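Local coordinates for tautomerase (Bordetella trematum, PDB 6VVR), which belongs to the tautomerase (MIF) superfamily of small alpha/beta enzymes and assembles as a trimer of identical subunits, at residues Q85-S88 / A89-M93; Q43-A47 / A48-V52; I31-P34 / L35-R39. All coordinates share one frame; numbering follows the deposited sequence.

Interaction 1: Q85-S88 / A89-M93; sequences QAVS and ASLGM
Ser90 turns back onto the carbonyl of Ala86 one helical turn earlier and grips it twice. Its backbone N donates to Ala86 O over 3.0 Å and its hydroxyl OG donates to the same oxygen over 2.7 Å, the two donors approaching from opposite faces of the carbonyl plane. A chi1 of -54° sets OG beside the backbone N, which folds the hydroxyl down against the helix and satisfies it inside its own backbone. The OG of Ser88 also bonds to a carbonyl four residues back, that of Asn84.

The remaining main-chain bonds carry helix 73-91 to its C-terminal end. Ala89 N bonds to Gln85 O and Leu91 N to Val87 O. At the end Gly92 takes a positive phi of 62° and the chain reverses in a Schellman motif, whose six-to-one bond runs from Met93 N to Ser88 O (3.0 Å).

Apolar contact follows one branch of Val87. CG1 lies 4.2 Å from Leu91 CD1, the two side chains crossing at a slant, and 4.1 Å from Met93 SD, where the thioether runs alongside the valine and points the same way. The reversal at Gly92 thus brings Met93 back beside the last turn.

Helix 73-91 joins strands 61-68 and 98-105 in a beta-alpha-beta unit of the tautomerase fold. Val87 and Met93 face the sheet, both packing on Ala61 of strand 61-68 and Val98 of strand 98-105, while Ala86 and Ser90 face helix 13-31, touching Leu23 and Leu19 respectively.

Interaction 2: Q43-A47 / A48-V52; sequences QEYAA and ADVIV
Tyr45 and Val50 meet across a tight turn that carries the chain from strand 39-45 into the short strand 50-52, just after the first beta-alpha-beta unit of the tautomerase fold. The apolar contact is made by Val50 CG1, which lies 3.8 Å from Tyr45 CB and comes obliquely to the tyrosine ring. With chi1 at -47°, the valine has CG1 beside its backbone N and its other methyl, CG2, between N and the carbonyl carbon; CG2 there sits 3.5 Å from Ala47 O.

Two successive backbone bonds hold the turn, each spanning three residues in the 3-10 manner. Asp49 N donates to Ala46 O over 2.9 Å, and Val50 N donates to Ala47 O over a longer 3.3 Å. In both the donor stands above the carbonyl plane, by 54° and 59°, instead of on a lone pair, consistent with the tight winding of the chain.

Further out, Tyr45 OH bonds to His6 ND1, on the neighbouring strand 2-8. Val50 packs on Met8 of the same strand and shares a backbone hydrogen bond with Gly57 of its own chain, while residues 50-52 join an antiparallel sheet with a strand of the second subunit, so the turn delivers the chain directly to the trimer interface.

The carboxylate of Asp49 folds back over the start of the turn, OD2 lying 4.0 Å from Ala46 CB. A water ties the two residues together: Ala46 N donates to it over 2.9 Å, and the water in turn donates to Asp49 OD2 over 2.6 Å.

Interaction 3: I31-P34 / L35-R39; sequences IGAP and LASVR
Ser37 reaches back over the turn to Pro34 and holds its carbonyl oxygen with two donors. OG donates to Pro34 O over 2.7 Å, lying in the carbonyl plane on a lone pair. The backbone N of the same serine donates to Pro34 O over 2.9 Å, but from 49° above that plane. Side chain and backbone of the serine are thus pinned to the same oxygen.

The hydroxyl owes its place to a chi1 of 68°, which puts OG between the backbone N and the carbonyl carbon and turns it inward toward the ring of Pro34. There it also lies 3.6 Å from Pro34 CD and 3.8 Å from Ala33 CB.

These residues form the link between helix 13-31 and strand 39-45, in the first beta-alpha-beta unit of the tautomerase fold. Gly32, with positive phi, is where the chain leaves the helix; Ala33 and Pro34 then run extended into a single 3-10 turn at 35-37, and Val38 N bonds to Leu35 O as it closes.

Val38 has its CG1 anti to the backbone N, at chi1 178°, leaving CG2 as the branch that faces back across the turn. CG2 lies 3.6 Å from Pro34 O and 4.3 Å from Ala33 CB, while the side chain as a whole also packs on Ser24 and Val27 of helix 13-31. Leu35 rests on Ser24 and Val28 of that helix and on Gly54 of the third subunit, another copy of the protein. Ala33 and Ser37 both touch Pro1, the first residue of the same chain.

All three contacts are local and partly buried: buried side chains (Val87 and Leu91; Tyr45 and Val50; Ala33 and Val38) make the apolar contact, while exposed residues lie in the turn or helix end. Interactions 2 and 3 adjoin in sequence, at the two ends of strand 39-45, yet their centres are 29 Å apart on opposite sides of the chain's centre; interaction 1 ends a helix in the second half of the chain. Serine hydroxyls returning to backbone carbonyls mark interactions 1 and 3, whereas interaction 2 uses a bridging water and a carboxylate. Interaction 1 packs within its own subunit, against helix 13-31 and the sheet; interactions 2 and 3 lead into strands that pair with neighbouring subunits.

Interaction 1: Q85-S88 / A89-M93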
loop_
_atom_site.group_PDB
_atom_site.type_symbol
_atom_site.label_atom_id
_atom_site.label_comp_id
_atom_site.label_asym_id
_atom_site.label_seq_id
_atom_site.Cartn_x
_atom_site.Cartn_y
_atom_site.Cartn_z
ATOM N N GLN A 85 0.558 -2.596 -19.988
ATOM C CA GLN A 85 1.008 -3.473 -21.068
ATOM C C GLN A 85 2.146 -4.392 -20.625
ATOM O O GLN A 85 2.209 -5.548 -21.066
ATOM C CB GLN A 85 1.415 -2.633 -22.287
ATOM C CG GLN A 85 0.230 -1.876 -22.933
ATOM C CD GLN A 85 0.665 -0.769 -23.894
ATOM O OE1 GLN A 85 1.832 -0.390 -23.934
ATOM N NE2 GLN A 85 -0.291 -0.229 -24.656
ATOM N N ALA A 86 3.035 -3.917 -19.748
ATOM C CA ALA A 86 4.100 -4.775 -19.233
ATOM C C ALA A 86 3.535 -5.965 -18.465
ATOM O O ALA A 86 4.017 -7.097 -18.607
ATOM C CB ALA A 86 5.049 -3.959 -18.350
ATOM N N VAL A 87 2.508 -5.733 -17.642
ATOM C CA VAL A 87 1.881 -6.838 -16.919
ATOM C C VAL A 87 1.208 -7.796 -17.895
ATOM O O VAL A 87 1.444 -9.008 -17.862
ATOM C CB VAL A 87 0.873 -6.313 -15.881
ATOM C CG1 VAL A 87 0.140 -7.485 -15.231
ATOM C CG2 VAL A 87 1.564 -5.462 -14.834
ATOM N N SER A 88 0.343 -7.262 -18.768
ATOM C CA SER A 88 -0.381 -8.111 -19.712
ATOM C C SER A 88 0.570 -8.969 -20.534
ATOM O O SER A 88 0.329 -10.169 -20.718
ATOM C CB SER A 88 -1.249 -7.255 -20.632
ATOM O OG SER A 88 -1.955 -6.295 -19.888
ATOM N N ALA A 89 1.651 -8.374 -21.045
ATOM C CA ALA A 89 2.575 -9.136 -21.878
ATOM C C ALA A 89 3.328 -10.182 -21.064
ATOM O O ALA A 89 3.403 -11.354 -21.459
ATOM C CB ALA A 89 3.550 -8.197 -22.577
ATOM N N SER A 90 3.886 -9.781 -19.915
ATOM C CA SER A 90 4.742 -10.690 -19.152
ATOM C C SER A 90 3.974 -11.885 -18.611
ATOM O O SER A 90 4.515 -12.989 -18.509
ATOM C CB SER A 90 5.417 -9.944 -18.000
ATOM O OG SER A 90 6.109 -8.810 -18.460
ATOM N N LEU A 91 2.727 -11.693 -18.231
ATOM C CA LEU A 91 1.947 -12.737 -17.579
ATOM C C LEU A 91 0.917 -13.381 -18.499
ATOM O O LEU A 91 0.180 -14.267 -18.053
ATOM C CB LEU A 91 1.231 -12.174 -16.335
ATOM C CG LEU A 91 2.134 -11.511 -15.291
ATOM C CD1 LEU A 91 1.373 -11.261 -13.991
ATOM C CD2 LEU A 91 3.373 -12.347 -15.035
ATOM N N GLY A 92 0.849 -12.964 -19.760
ATOM C CA GLY A 92 -0.158 -13.513 -20.659
ATOM C C GLY A 92 -1.567 -13.212 -20.199
ATOM O O GLY A 92 -2.444 -14.087 -20.244
ATOM N N MET A 93 -1.794 -11.997 -19.716
ATOM C CA MET A 93 -3.072 -11.592 -19.157
ATOM C C MET A 93 -3.782 -10.637 -20.094
ATOM O O MET A 93 -3.154 -9.934 -20.889
ATOM C CB MET A 93 -2.886 -10.875 -17.822
ATOM C CG MET A 93 -2.518 -11.737 -16.678
ATOM S SD MET A 93 -2.452 -10.602 -15.297
ATOM C CE MET A 93 -4.177 -10.157 -15.135
#

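Interaction 2: Q43-A47 / A48-V52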
loop_
_atom_site.group_PDB
_atom_site.type_symbol
_atom_site.label_atom_id
_atom_site.label_comp_id
_atom_site.label_asym_id
_atom_site.label_seq_id
_atom_site.Cartn_x
_atom_site.Cartn_y
_atom_site.Cartn_z
ATOM N N GLN A 43 4.048 -9.626 -4.770
ATOM C CA GLN A 43 3.309 -10.538 -3.905
ATOM C C GLN A 43 2.279 -11.312 -4.712
ATOM O O GLN A 43 1.652 -10.753 -5.619
ATOM C CB GLN A 43 2.590 -9.799 -2.782
ATOM C CG GLN A 43 3.245 -10.008 -1.441
ATOM C CD GLN A 43 2.968 -8.870 -0.500
ATOM O OE1 GLN A 43 2.117 -8.015 -0.769
ATOM N NE2 GLN A 43 3.700 -8.833 0.605
ATOM N N GLU A 44 2.082 -12.584 -4.344
ATOM C CA GLU A 44 1.140 -13.480 -5.007
ATOM C C GLU A 44 -0.074 -13.744 -4.121
ATOM O O GLU A 44 0.047 -13.864 -2.902
ATOM C CB GLU A 44 1.762 -14.842 -5.330
ATOM C CG GLU A 44 3.003 -14.887 -6.149
ATOM C CD GLU A 44 3.309 -16.330 -6.520
ATOM O OE1 GLU A 44 3.185 -17.216 -5.643
ATOM O OE2 GLU A 44 3.609 -16.595 -7.693
ATOM N N TYR A 45 -1.237 -13.909 -4.751
ATOM C CA TYR A 45 -2.489 -14.137 -4.035
ATOM C C TYR A 45 -3.176 -15.400 -4.528
ATOM O O TYR A 45 -3.296 -15.617 -5.739
ATOM C CB TYR A 45 -3.457 -12.962 -4.200
ATOM C CG TYR A 45 -2.910 -11.696 -3.604
ATOM C CD1 TYR A 45 -1.879 -11.003 -4.233
ATOM C CD2 TYR A 45 -3.383 -11.216 -2.390
ATOM C CE1 TYR A 45 -1.353 -9.866 -3.677
ATOM C CE2 TYR A 45 -2.861 -10.064 -1.827
ATOM C CZ TYR A 45 -1.846 -9.398 -2.480
ATOM O OH TYR A 45 -1.313 -8.251 -1.937
ATOM N N ALA A 46 -3.661 -16.206 -3.589
ATOM C CA ALA A 46 -4.533 -17.316 -3.939
ATOM C C ALA A 46 -5.870 -16.776 -4.433
ATOM O O ALA A 46 -6.312 -15.701 -4.026
ATOM C CB ALA A 46 -4.746 -18.226 -2.733
ATOM N N ALA A 47 -6.519 -17.540 -5.318
ATOM C CA ALA A 47 -7.786 -17.092 -5.887
ATOM C C ALA A 47 -8.822 -16.825 -4.797
ATOM O O ALA A 47 -9.620 -15.884 -4.900
ATOM C CB ALA A 47 -8.298 -18.131 -6.887
ATOM N N ALA A 48 -8.813 -17.631 -3.732
ATOM C CA ALA A 48 -9.785 -17.455 -2.662
ATOM C C ALA A 48 -9.613 -16.131 -1.933
ATOM O O ALA A 48 -10.529 -15.714 -1.218
ATOM C CB ALA A 48 -9.686 -18.594 -1.650
ATOM N N ASP A 49 -8.469 -15.463 -2.093
ATOM C CA ASP A 49 -8.177 -14.239 -1.362
ATOM C C ASP A 49 -8.383 -12.976 -2.194
ATOM O O ASP A 49 -7.951 -11.895 -1.774
ATOM C CB ASP A 49 -6.746 -14.286 -0.816
ATOM C CG ASP A 49 -6.581 -15.318 0.299
ATOM O OD1 ASP A 49 -7.555 -15.549 1.047
ATOM O OD2 ASP A 49 -5.474 -15.883 0.441
ATOM N N VAL A 50 -9.036 -13.078 -3.352
ATOM C CA VAL A 50 -9.333 -11.916 -4.178
ATOM C C VAL A 50 -10.806 -11.920 -4.558
ATOM O O VAL A 50 -11.440 -12.976 -4.680
ATOM C CB VAL A 50 -8.456 -11.852 -5.455
ATOM C CG1 VAL A 50 -6.994 -12.103 -5.134
ATOM C CG2 VAL A 50 -8.950 -12.824 -6.487
ATOM N N ILE A 51 -11.350 -10.719 -4.744
ATOM C CA ILE A 51 -12.684 -10.542 -5.306
ATOM C C ILE A 51 -12.627 -9.378 -6.286
ATOM O O ILE A 51 -12.029 -8.338 -5.990
ATOM C CB ILE A 51 -13.755 -10.324 -4.211
ATOM C CG1 ILE A 51 -15.168 -10.283 -4.818
ATOM C CG2 ILE A 51 -13.477 -9.081 -3.397
ATOM C CD1 ILE A 51 -16.307 -10.338 -3.783
ATOM N N VAL A 52 -13.207 -9.568 -7.471
ATOM C CA VAL A 52 -13.251 -8.545 -8.513
ATOM C C VAL A 52 -14.688 -8.447 -8.994
ATOM O O VAL A 52 -15.241 -9.436 -9.494
ATOM C CB VAL A 52 -12.327 -8.871 -9.699
ATOM C CG1 VAL A 52 -12.536 -7.854 -10.831
ATOM C CG2 VAL A 52 -10.858 -8.906 -9.260
HETATM O O HOH W 1 -3.266 -15.336 -0.816
#

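Interaction 3: I31-P34 / L35-R39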
loop_
_atom_site.group_PDB
_atom_site.type_symbol
_atom_site.label_atom_id
_atom_site.label_comp_id
_atom_site.label_asym_id
_atom_site.label_seq_id
_atom_site.Cartn_x
_atom_site.Cartn_y
_atom_site.Cartn_z
ATOM N N ILE A 31 8.657 7.367 -18.446
ATOM C CA ILE A 31 8.806 8.671 -17.811
ATOM C C ILE A 31 10.259 9.110 -17.661
ATOM O O ILE A 31 10.512 10.191 -17.122
ATOM C CB ILE A 31 8.092 8.720 -16.445
ATOM C CG1 ILE A 31 8.857 7.907 -15.401
ATOM C CG2 ILE A 31 6.651 8.220 -16.582
ATOM C CD1 ILE A 31 8.335 8.090 -13.983
ATOM N N GLY A 32 11.215 8.317 -18.124
ATOM C CA GLY A 32 12.604 8.731 -18.059
ATOM C C GLY A 32 13.180 8.806 -16.662
ATOM O O GLY A 32 14.114 9.583 -16.428
ATOM N N ALA A 33 12.638 8.038 -15.716
ATOM C CA ALA A 33 13.190 8.024 -14.375
ATOM C C ALA A 33 14.576 7.384 -14.395
ATOM O O ALA A 33 14.815 6.443 -15.152
ATOM C CB ALA A 33 12.276 7.252 -13.424
ATOM N N PRO A 34 15.508 7.880 -13.580
ATOM C CA PRO A 34 16.805 7.203 -13.465
ATOM C C PRO A 34 16.608 5.783 -12.967
ATOM O O PRO A 34 15.829 5.537 -12.043
ATOM C CB PRO A 34 17.572 8.054 -12.444
ATOM C CG PRO A 34 16.806 9.336 -12.321
ATOM C CD PRO A 34 15.380 8.987 -12.622
ATOM N N LEU A 35 17.314 4.844 -13.602
ATOM C CA LEU A 35 17.202 3.441 -13.225
ATOM C C LEU A 35 17.393 3.240 -11.725
ATOM O O LEU A 35 16.706 2.416 -11.107
ATOM C CB LEU A 35 18.217 2.618 -14.009
ATOM C CG LEU A 35 18.241 1.142 -13.664
ATOM C CD1 LEU A 35 16.918 0.527 -14.087
ATOM C CD2 LEU A 35 19.414 0.466 -14.347
ATOM N N ALA A 36 18.299 4.009 -11.115
ATOM C CA ALA A 36 18.582 3.849 -9.694
ATOM C C ALA A 36 17.398 4.215 -8.800
ATOM O O ALA A 36 17.388 3.831 -7.624
ATOM C CB ALA A 36 19.803 4.692 -9.311
ATOM N N SER A 37 16.405 4.942 -9.313
ATOM C CA SER A 37 15.258 5.312 -8.500
ATOM C C SER A 37 14.113 4.315 -8.603
ATOM O O SER A 37 13.072 4.531 -7.969
ATOM C CB SER A 37 14.730 6.693 -8.895
ATOM O OG SER A 37 14.156 6.667 -10.191
ATOM N N VAL A 38 14.265 3.246 -9.385
ATOM C CA VAL A 38 13.162 2.342 -9.718
ATOM C C VAL A 38 13.297 1.068 -8.892
ATOM O O VAL A 38 14.302 0.353 -8.996
ATOM C CB VAL A 38 13.134 2.007 -11.220
ATOM C CG1 VAL A 38 12.010 1.026 -11.528
ATOM C CG2 VAL A 38 13.002 3.272 -12.074
ATOM N N ARG A 39 12.277 0.769 -8.081
ATOM C CA ARG A 39 12.216 -0.460 -7.299
ATOM C C ARG A 39 10.840 -1.083 -7.468
ATOM O O ARG A 39 9.846 -0.375 -7.635
ATOM C CB ARG A 39 12.468 -0.207 -5.810
ATOM C CG ARG A 39 13.642 0.695 -5.546
ATOM C CD ARG A 39 14.000 0.778 -4.070
ATOM N NE ARG A 39 15.364 1.273 -3.963
ATOM C CZ ARG A 39 16.207 0.960 -2.988
ATOM N NH1 ARG A 39 15.819 0.162 -2.005
ATOM N NH2 ARG A 39 17.449 1.439 -3.014
#